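Local coordinates for putative malic enzyme ((S)-malate:NAD+ oxidoreductase (decarboxylating)) (Streptococcus pyogenes, PDB 2A9F), which probably catalyses the NAD+-dependent oxidative decarboxylation of (S)-malate with the help of a divalent metal ion, at residues S178-L182 against A305-G309; L172-N177 against A349-A353. All coordinates share one frame. Residue numbers count along the deposited sequence, not the author numbering.

Interaction 1 (S178-L182 against A305-G309)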
ATOM      1  N   SER A 178     -25.957 -17.594 -23.124  1.00 53.06           N
ATOM      2  CA  SER A 178     -25.924 -18.534 -24.226  1.00 55.37           C
ATOM      3  C   SER A 178     -27.093 -19.501 -24.117  1.00 56.93           C
ATOM      4  O   SER A 178     -27.668 -19.888 -25.124  1.00 57.50           O
ATOM      5  CB  SER A 178     -24.599 -19.282 -24.246  1.00 54.29           C
ATOM      6  OG  SER A 178     -23.661 -18.529 -24.989  1.00 55.02           O
ATOM      7  N   LEU A 179     -27.444 -19.878 -22.892  1.00 59.65           N
ATOM      8  CA  LEU A 179     -28.560 -20.779 -22.646  1.00 63.01           C
ATOM      9  C   LEU A 179     -29.796 -20.184 -23.308  1.00 65.90           C
ATOM     10  O   LEU A 179     -30.446 -20.819 -24.145  1.00 64.80           O
ATOM     11  CB  LEU A 179     -28.806 -20.908 -21.142  1.00 63.78           C
ATOM     12  CG  LEU A 179     -27.633 -21.365 -20.266  1.00 64.12           C
ATOM     13  CD1 LEU A 179     -28.072 -21.449 -18.814  1.00 63.46           C
ATOM     14  CD2 LEU A 179     -27.143 -22.727 -20.742  1.00 65.79           C
ATOM     15  N   LYS A 180     -30.096 -18.942 -22.928  1.00 68.72           N
ATOM     16  CA  LYS A 180     -31.240 -18.193 -23.441  1.00 70.09           C
ATOM     17  C   LYS A 180     -31.511 -18.304 -24.942  1.00 71.16           C
ATOM     18  O   LYS A 180     -32.604 -18.722 -25.343  1.00 71.05           O
ATOM     19  CB  LYS A 180     -31.093 -16.714 -23.084  1.00 70.86           C
ATOM     20  CG  LYS A 180     -31.217 -16.407 -21.613  1.00 73.60           C
ATOM     21  CD  LYS A 180     -32.593 -16.770 -21.082  1.00 75.66           C
ATOM     22  CE  LYS A 180     -32.806 -16.202 -19.682  1.00 77.19           C
ATOM     23  NZ  LYS A 180     -32.773 -14.698 -19.652  1.00 78.56           N
ATOM     24  N   LEU A 181     -30.534 -17.925 -25.768  1.00 70.59           N
ATOM     25  CA  LEU A 181     -30.726 -17.960 -27.215  1.00 71.63           C
ATOM     26  C   LEU A 181     -30.578 -19.327 -27.856  1.00 73.30           C
ATOM     27  O   LEU A 181     -30.285 -19.437 -29.046  1.00 74.16           O
ATOM     28  CB  LEU A 181     -29.803 -16.951 -27.913  1.00 71.87           C
ATOM     29  CG  LEU A 181     -28.283 -17.106 -27.923  1.00 72.71           C
ATOM     30  CD1 LEU A 181     -27.637 -15.889 -28.604  1.00 69.91           C
ATOM     31  CD2 LEU A 181     -27.789 -17.238 -26.505  1.00 70.87           C
ATOM     32  N   LEU A 182     -30.786 -20.370 -27.062  1.00 73.54           N
ATOM     33  CA  LEU A 182     -30.716 -21.737 -27.557  1.00 74.17           C
ATOM     34  C   LEU A 182     -32.016 -22.437 -27.172  1.00 74.78           C
ATOM     35  O   LEU A 182     -32.434 -23.406 -27.811  1.00 74.35           O
ATOM     36  CB  LEU A 182     -29.511 -22.471 -26.952  1.00 73.51           C
ATOM     37  CG  LEU A 182     -28.355 -22.708 -27.933  1.00 73.19           C
ATOM     38  CD1 LEU A 182     -27.908 -21.379 -28.507  1.00 73.52           C
ATOM     39  CD2 LEU A 182     -27.200 -23.404 -27.242  1.00 73.11           C
ATOM     40  N   ALA A 305     -20.405 -24.149 -35.506  1.00 71.86           N
ATOM     41  CA  ALA A 305     -20.665 -23.624 -34.171  1.00 70.76           C
ATOM     42  C   ALA A 305     -21.700 -22.511 -34.223  1.00 70.35           C
ATOM     43  O   ALA A 305     -21.764 -21.764 -35.199  1.00 70.46           O
ATOM     44  CB  ALA A 305     -19.375 -23.108 -33.554  1.00 70.19           C
ATOM     45  N   TYR A 306     -22.510 -22.405 -33.174  1.00 70.18           N
ATOM     46  CA  TYR A 306     -23.536 -21.369 -33.103  1.00 69.85           C
ATOM     47  C   TYR A 306     -23.040 -20.142 -32.333  1.00 68.44           C
ATOM     48  O   TYR A 306     -23.476 -19.012 -32.582  1.00 67.36           O
ATOM     49  CB  TYR A 306     -24.790 -21.916 -32.426  1.00 70.50           C
ATOM     50  CG  TYR A 306     -25.903 -20.902 -32.316  1.00 71.71           C
ATOM     51  CD1 TYR A 306     -26.558 -20.430 -33.454  1.00 71.88           C
ATOM     52  CD2 TYR A 306     -26.310 -20.423 -31.074  1.00 71.73           C
ATOM     53  CE1 TYR A 306     -27.596 -19.509 -33.362  1.00 73.53           C
ATOM     54  CE2 TYR A 306     -27.348 -19.501 -30.966  1.00 74.63           C
ATOM     55  CZ  TYR A 306     -27.989 -19.048 -32.115  1.00 74.95           C
ATOM     56  OH  TYR A 306     -29.023 -18.137 -32.009  1.00 77.03           O
ATOM     57  N   ILE A 307     -22.138 -20.377 -31.385  1.00 67.88           N
ATOM     58  CA  ILE A 307     -21.574 -19.303 -30.579  1.00 66.25           C
ATOM     59  C   ILE A 307     -20.097 -19.566 -30.320  1.00 64.64           C
ATOM     60  O   ILE A 307     -19.687 -20.703 -30.088  1.00 63.32           O
ATOM     61  CB  ILE A 307     -22.297 -19.169 -29.223  1.00 66.30           C
ATOM     62  CG1 ILE A 307     -23.781 -18.853 -29.443  1.00 66.56           C
ATOM     63  CG2 ILE A 307     -21.644 -18.076 -28.405  1.00 66.14           C
ATOM     64  CD1 ILE A 307     -24.580 -18.638 -28.154  1.00 65.85           C
ATOM     65  N   VAL A 308     -19.302 -18.504 -30.384  1.00 64.72           N
ATOM     66  CA  VAL A 308     -17.872 -18.605 -30.142  1.00 64.35           C
ATOM     67  C   VAL A 308     -17.374 -17.422 -29.332  1.00 63.55           C
ATOM     68  O   VAL A 308     -17.673 -16.271 -29.633  1.00 63.19           O
ATOM     69  CB  VAL A 308     -17.070 -18.637 -31.437  1.00 64.75           C
ATOM     70  CG1 VAL A 308     -15.596 -18.722 -31.110  1.00 64.79           C
ATOM     71  CG2 VAL A 308     -17.490 -19.816 -32.279  1.00 66.19           C
ATOM     72  N   GLY A 309     -16.608 -17.721 -28.296  1.00 62.82           N
ATOM     73  CA  GLY A 309     -16.074 -16.674 -27.459  1.00 62.42           C
ATOM     74  C   GLY A 309     -14.643 -16.994 -27.131  1.00 61.81           C
ATOM     75  O   GLY A 309     -14.274 -18.155 -27.028  1.00 62.51           O
TER
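The most prominent bump here is the end of Ile-307, whose CD1 enters a shallow hollow formed where a helix breaks off. Ser-178, in the last helical turn, forms one wall, its OG 3.3 Å from Ile-307 CD1. Serine suits this spot because it is small and its hydroxyl is hydrogen-bonded to the carbonyl of Ala-174, one turn earlier. The other walls are leucines: CD2 of Leu-181 lies 3.9 Å and CD1 of Leu-182 4.3 Å from Ile-307 CD1. The chain can bring both leucines round because Leu-181 is the first residue to leave helical angles, while Leu-182 N still bonds to Leu-179 O at 3.0 Å and keeps the turn tight. Tyr-306 extends this apolar patch: its ring lies obliquely beside Leu-181, with CE2 4.0 Å from Leu-181 CG, and also makes a cation-pi contact with Arg-282. Residues of strand 284-287, notably Val-284, continue the surface on which Ser-178, Leu-182 and Ile-307 rest. Such packing, a helix end against the outermost parallel strand of a sheet, is typical of the layered alpha/beta architecture of a Rossmann-like NAD-binding domain.

Interaction 2 (L172-N177 against A349-A353)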
ATOM      1  N   LEU A 172     -19.046 -17.888 -17.104  1.00 46.37           N
ATOM      2  CA  LEU A 172     -20.264 -18.384 -16.513  1.00 46.15           C
ATOM      3  C   LEU A 172     -21.419 -17.473 -16.891  1.00 47.58           C
ATOM      4  O   LEU A 172     -22.553 -17.932 -17.077  1.00 48.71           O
ATOM      5  CB  LEU A 172     -20.125 -18.450 -14.993  1.00 43.05           C
ATOM      6  CG  LEU A 172     -21.227 -19.215 -14.258  1.00 43.65           C
ATOM      7  CD1 LEU A 172     -21.456 -20.571 -14.935  1.00 47.27           C
ATOM      8  CD2 LEU A 172     -20.833 -19.415 -12.814  1.00 43.63           C
ATOM      9  N   ALA A 173     -21.141 -16.181 -17.018  1.00 47.66           N
ATOM     10  CA  ALA A 173     -22.196 -15.240 -17.365  1.00 47.92           C
ATOM     11  C   ALA A 173     -22.479 -15.370 -18.846  1.00 48.11           C
ATOM     12  O   ALA A 173     -23.630 -15.224 -19.288  1.00 46.79           O
ATOM     13  CB  ALA A 173     -21.774 -13.811 -17.033  1.00 47.28           C
ATOM     14  N   ALA A 174     -21.420 -15.659 -19.601  1.00 46.29           N
ATOM     15  CA  ALA A 174     -21.527 -15.806 -21.042  1.00 45.71           C
ATOM     16  C   ALA A 174     -22.365 -17.022 -21.437  1.00 46.13           C
ATOM     17  O   ALA A 174     -22.876 -17.090 -22.552  1.00 44.59           O
ATOM     18  CB  ALA A 174     -20.147 -15.900 -21.660  1.00 45.22           C
ATOM     19  N   ILE A 175     -22.506 -17.997 -20.547  1.00 46.39           N
ATOM     20  CA  ILE A 175     -23.319 -19.140 -20.923  1.00 46.00           C
ATOM     21  C   ILE A 175     -24.761 -18.864 -20.500  1.00 46.84           C
ATOM     22  O   ILE A 175     -25.680 -19.189 -21.236  1.00 48.17           O
ATOM     23  CB  ILE A 175     -22.809 -20.509 -20.326  1.00 44.34           C
ATOM     24  CG1 ILE A 175     -23.490 -20.815 -19.002  1.00 43.75           C
ATOM     25  CG2 ILE A 175     -21.298 -20.501 -20.152  1.00 40.66           C
ATOM     26  CD1 ILE A 175     -23.306 -22.252 -18.581  1.00 46.19           C
ATOM     27  N   PHE A 176     -24.962 -18.262 -19.333  1.00 46.43           N
ATOM     28  CA  PHE A 176     -26.320 -17.948 -18.898  1.00 47.76           C
ATOM     29  C   PHE A 176     -27.025 -17.289 -20.089  1.00 48.34           C
ATOM     30  O   PHE A 176     -28.185 -17.594 -20.411  1.00 46.67           O
ATOM     31  CB  PHE A 176     -26.303 -16.973 -17.726  1.00 49.15           C
ATOM     32  CG  PHE A 176     -25.921 -17.592 -16.422  1.00 50.51           C
ATOM     33  CD1 PHE A 176     -25.194 -16.861 -15.485  1.00 51.58           C
ATOM     34  CD2 PHE A 176     -26.305 -18.892 -16.110  1.00 52.26           C
ATOM     35  CE1 PHE A 176     -24.851 -17.414 -14.252  1.00 52.55           C
ATOM     36  CE2 PHE A 176     -25.967 -19.461 -14.878  1.00 53.74           C
ATOM     37  CZ  PHE A 176     -25.238 -18.720 -13.948  1.00 53.92           C
ATOM     38  N   ASN A 177     -26.304 -16.392 -20.748  1.00 49.26           N
ATOM     39  CA  ASN A 177     -26.851 -15.713 -21.901  1.00 51.36           C
ATOM     40  C   ASN A 177     -26.863 -16.627 -23.108  1.00 51.60           C
ATOM     41  O   ASN A 177     -27.673 -16.463 -24.015  1.00 50.09           O
ATOM     42  CB  ASN A 177     -26.058 -14.440 -22.192  1.00 52.51           C
ATOM     43  CG  ASN A 177     -26.548 -13.267 -21.381  1.00 51.34           C
ATOM     44  OD1 ASN A 177     -27.548 -13.372 -20.667  1.00 53.27           O
ATOM     45  ND2 ASN A 177     -25.855 -12.141 -21.483  1.00 51.74           N
ATOM     46  N   ALA A 349     -22.040 -13.386 -11.854  1.00 52.83           N
ATOM     47  CA  ALA A 349     -22.301 -13.858 -13.210  1.00 52.36           C
ATOM     48  C   ALA A 349     -23.701 -13.529 -13.702  1.00 52.10           C
ATOM     49  O   ALA A 349     -23.887 -13.190 -14.868  1.00 51.87           O
ATOM     50  CB  ALA A 349     -22.065 -15.354 -13.297  1.00 52.10           C
ATOM     51  N   LYS A 350     -24.692 -13.642 -12.827  1.00 52.38           N
ATOM     52  CA  LYS A 350     -26.060 -13.325 -13.233  1.00 53.90           C
ATOM     53  C   LYS A 350     -26.178 -11.827 -13.476  1.00 53.28           C
ATOM     54  O   LYS A 350     -26.733 -11.400 -14.489  1.00 52.33           O
ATOM     55  CB  LYS A 350     -27.060 -13.771 -12.165  1.00 56.31           C
ATOM     56  CG  LYS A 350     -27.352 -15.266 -12.173  1.00 58.53           C
ATOM     57  CD  LYS A 350     -28.138 -15.673 -10.930  1.00 61.05           C
ATOM     58  CE  LYS A 350     -28.451 -17.167 -10.937  1.00 61.63           C
ATOM     59  NZ  LYS A 350     -29.127 -17.601  -9.687  1.00 62.32           N
ATOM     60  N   GLY A 351     -25.637 -11.042 -12.543  1.00 52.84           N
ATOM     61  CA  GLY A 351     -25.655  -9.592 -12.661  1.00 51.19           C
ATOM     62  C   GLY A 351     -25.082  -9.212 -14.007  1.00 51.00           C
ATOM     63  O   GLY A 351     -25.711  -8.500 -14.795  1.00 53.52           O
ATOM     64  N   ILE A 352     -23.884  -9.703 -14.286  1.00 48.89           N
ATOM     65  CA  ILE A 352     -23.259  -9.426 -15.565  1.00 46.12           C
ATOM     66  C   ILE A 352     -24.243  -9.825 -16.668  1.00 46.45           C
ATOM     67  O   ILE A 352     -24.436  -9.092 -17.643  1.00 45.14           O
ATOM     68  CB  ILE A 352     -21.944 -10.235 -15.725  1.00 42.38           C
ATOM     69  CG1 ILE A 352     -20.865  -9.660 -14.817  1.00 39.37           C
ATOM     70  CG2 ILE A 352     -21.490 -10.234 -17.176  1.00 42.17           C
ATOM     71  CD1 ILE A 352     -19.467 -10.154 -15.161  1.00 40.51           C
ATOM     72  N   ALA A 353     -24.864 -10.989 -16.503  1.00 46.36           N
ATOM     73  CA  ALA A 353     -25.822 -11.488 -17.489  1.00 49.06           C
ATOM     74  C   ALA A 353     -26.978 -10.519 -17.714  1.00 48.12           C
ATOM     75  O   ALA A 353     -27.351 -10.264 -18.846  1.00 44.42           O
ATOM     76  CB  ALA A 353     -26.368 -12.871 -17.063  1.00 51.27           C
TER
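Leu-172 opens the contact modestly, its CB 4.0 Å from CB of Ala-349, while the same side chain also meets Ile-346 and Leu-207. One residue on, Ala-173 marks the closest backbone approach, with its CA 4.4 Å from that of Ala-349. A methyl is about all that fits: Ala-173 CB lies 3.1 Å from Ala-349 O and 3.6 Å from Ile-352 CG2. Small side chains on both helices let the axes come within 8.1 Å. The signed crossing angle of -52° is consistent with ridges-into-grooves packing of i, i+4 ridges: Ala-349 and Ala-353 lie in the groove between the ridge of Leu-172 and Phe-176 and that of Ala-173 and Asn-177. Ala-174 and Ile-175 turn instead to Phe-286 of the Rossmann-like sheet, so helix 162-180 is sandwiched between that sheet and helix 342-354. Phe-176 fills the wider space at the flank of the crossing; the edge of its ring meets Ala-349, with CE1 3.6 Å from CB, and CE1 also lies 3.9 Å from CG of Lys-350, whose aliphatic stem can border the ring while the residue stays exposed. At Asn-177, OD1 lies 3.8 Å from CB of Ala-353, and ND2 is hydrogen-bonded to the carbonyl of Thr-363, a polar link suited to a buried amide.

Overall arrangement
Helix 162-180, which carries the magnesium ligand Asp-163 near its start, supplies the first segment of both contacts. Residues 172-177 come first, followed without a gap by 178-182 at the helix end. The chain then builds most of the mixed sheet before strand 307-310 returns to 178-182, closing interaction 1 around 122 intervening residues. It goes on through helix 325-335 to helix 342-354, where interaction 2 closes the larger loop, of 171 residues, with interaction 1 nested inside. Their centres lie 12 Å apart. Together they join one long helix to the sheet's edge strand and to a later helix of the NAD-binding region.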